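Local coordinates for Non-structural protein 2 (Bluetongue virus, PDB 1UTY) that binds single-stranded RNA, the chain here being the RNA-binding domain of a longer viral non-structural protein, at residues 60-66 / 77-81. Sequence-based numbering, arbitrary orientation.
Sequences VPGPGAY and LMLTP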
loop_
_atom_site.group_PDB
_atom_site.type_symbol
_atom_site.label_atom_id
_atom_site.label_comp_id
_atom_site.label_asym_id
_atom_site.label_seq_id
_atom_site.Cartn_x
_atom_site.Cartn_y
_atom_site.Cartn_z
ATOM N N VAL A 60 9.977 -5.905 9.882
ATOM C CA VAL A 60 10.806 -5.450 8.756
ATOM C C VAL A 60 12.155 -6.162 8.717
ATOM O O VAL A 60 12.606 -6.652 9.743
ATOM C CB VAL A 60 10.995 -3.888 8.708
ATOM C CG1 VAL A 60 9.653 -3.176 8.738
ATOM C CG2 VAL A 60 11.898 -3.388 9.805
ATOM N N PRO A 61 12.783 -6.236 7.540
ATOM C CA PRO A 61 14.114 -6.856 7.402
ATOM C C PRO A 61 15.305 -5.874 7.503
ATOM O O PRO A 61 16.456 -6.331 7.517
ATOM C CB PRO A 61 14.055 -7.444 5.992
ATOM C CG PRO A 61 13.235 -6.387 5.229
ATOM C CD PRO A 61 12.257 -5.794 6.233
ATOM N N GLY A 62 15.030 -4.573 7.579
ATOM C CA GLY A 62 16.053 -3.541 7.613
ATOM C C GLY A 62 15.472 -2.151 7.352
ATOM O O GLY A 62 14.239 -1.963 7.352
ATOM N N PRO A 63 16.340 -1.176 7.092
ATOM C CA PRO A 63 15.893 0.214 6.913
ATOM C C PRO A 63 15.021 0.372 5.666
ATOM O O PRO A 63 15.106 -0.442 4.744
ATOM C CB PRO A 63 17.198 1.019 6.786
ATOM C CG PRO A 63 18.288 0.032 6.549
ATOM C CD PRO A 63 17.789 -1.336 6.900
ATOM N N GLY A 64 14.191 1.409 5.648
ATOM C CA GLY A 64 13.219 1.588 4.593
ATOM C C GLY A 64 12.091 2.535 4.948
ATOM O O GLY A 64 11.896 2.904 6.116
ATOM N N ALA A 65 11.375 2.954 3.912
ATOM C CA ALA A 65 10.138 3.690 4.048
ATOM C C ALA A 65 8.985 2.690 4.064
ATOM O O ALA A 65 8.824 1.919 3.126
ATOM C CB ALA A 65 9.980 4.638 2.887
ATOM N N TYR A 66 8.197 2.701 5.139
ATOM C CA TYR A 66 7.088 1.765 5.306
ATOM C C TYR A 66 5.778 2.506 5.589
ATOM O O TYR A 66 5.699 3.335 6.492
ATOM C CB TYR A 66 7.380 0.786 6.440
ATOM C CG TYR A 66 8.672 0.015 6.288
ATOM C CD1 TYR A 66 8.716 -1.139 5.527
ATOM C CD2 TYR A 66 9.849 0.432 6.922
ATOM C CE1 TYR A 66 9.880 -1.857 5.385
ATOM C CE2 TYR A 66 11.023 -0.288 6.798
ATOM C CZ TYR A 66 11.023 -1.434 6.021
ATOM O OH TYR A 66 12.152 -2.182 5.852
ATOM N N LEU A 77 6.182 5.545 8.043
ATOM C CA LEU A 77 7.358 5.452 8.894
ATOM C C LEU A 77 8.648 5.419 8.087
ATOM O O LEU A 77 8.778 4.662 7.107
ATOM C CB LEU A 77 7.287 4.219 9.786
ATOM C CG LEU A 77 6.063 4.024 10.670
ATOM C CD1 LEU A 77 5.096 3.008 10.008
ATOM C CD2 LEU A 77 6.501 3.561 12.052
ATOM N N MET A 78 9.590 6.254 8.504
ATOM C CA MET A 78 10.961 6.162 8.030
ATOM C C MET A 78 11.806 5.473 9.090
ATOM O O MET A 78 12.031 6.021 10.173
ATOM C CB MET A 78 11.520 7.549 7.738
ATOM C CG MET A 78 10.843 8.277 6.601
ATOM S SD MET A 78 10.895 7.353 5.048
ATOM C CE MET A 78 10.222 8.571 3.997
ATOM N N LEU A 79 12.257 4.260 8.793
ATOM C CA LEU A 79 13.137 3.546 9.722
ATOM C C LEU A 79 14.525 3.504 9.145
ATOM O O LEU A 79 14.752 2.832 8.128
ATOM C CB LEU A 79 12.625 2.123 10.001
ATOM C CG LEU A 79 11.145 2.002 10.384
ATOM C CD1 LEU A 79 10.769 0.539 10.589
ATOM C CD2 LEU A 79 10.788 2.875 11.644
ATOM N N THR A 80 15.449 4.236 9.759
ATOM C CA THR A 80 16.819 4.218 9.283
ATOM C C THR A 80 17.700 3.527 10.300
ATOM O O THR A 80 17.211 3.164 11.375
ATOM C CB THR A 80 17.351 5.651 8.953
ATOM O OG1 THR A 80 17.576 6.372 10.163
ATOM C CG2 THR A 80 16.301 6.468 8.192
ATOM N N PRO A 81 18.986 3.337 9.968
ATOM C CA PRO A 81 19.960 2.842 10.946
ATOM C C PRO A 81 20.173 3.863 12.055
ATOM O O PRO A 81 20.588 3.494 13.150
ATOM C CB PRO A 81 21.259 2.683 10.129
ATOM C CG PRO A 81 20.865 2.764 8.692
ATOM C CD PRO A 81 19.603 3.579 8.648
#
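Tyr66 packs against Leu79 and pairs with Leu77 where the antiparallel strands 64-70 and 73-79 of a beta hairpin run side by side. Four backbone hydrogen bonds tie Gly64 to Leu79 and Tyr66 to Leu77, the straightest from Tyr66 N to Leu77 O (2.8 Å, 176° at the hydrogen); between them Ala65 and Met78 form a non-hydrogen-bonded pair. From CB, which lies 4.2 Å from Leu77 O, the tyrosine turns its CG beside its own backbone N (chi1 -56°), laying the ring back along its own strand and over Gly64, whose lack of a side chain lets it lie close. Along one side of the ring, CD2 and then CE2 meet Leu79 CD1, CD2 at 3.8 Å, and the two side chains cross at about a right angle. Val60 CG1 sits 3.5 Å above the ring centre, a CH-pi arrangement, and its CG2 also reaches Leu79 CD1. At the tip, OH donates to Gly62 O (2.6 Å) from above the carbonyl plane, latching the preceding loop. On the other sheet face, the small Ala65 CB leaves room for Met78 SD at 3.6 Å, and Phe96 touches both. Next to the Gly64-Leu79 pair Pro63 CB packs on Pro81 CD (4.0 Å); neither proline has an N-H to offer, which suits places where the ladder stops. The ring thus buries an apolar surface against valine and leucine while its hydroxyl satisfies a buried glycine carbonyl, fixing the loop to the hairpin.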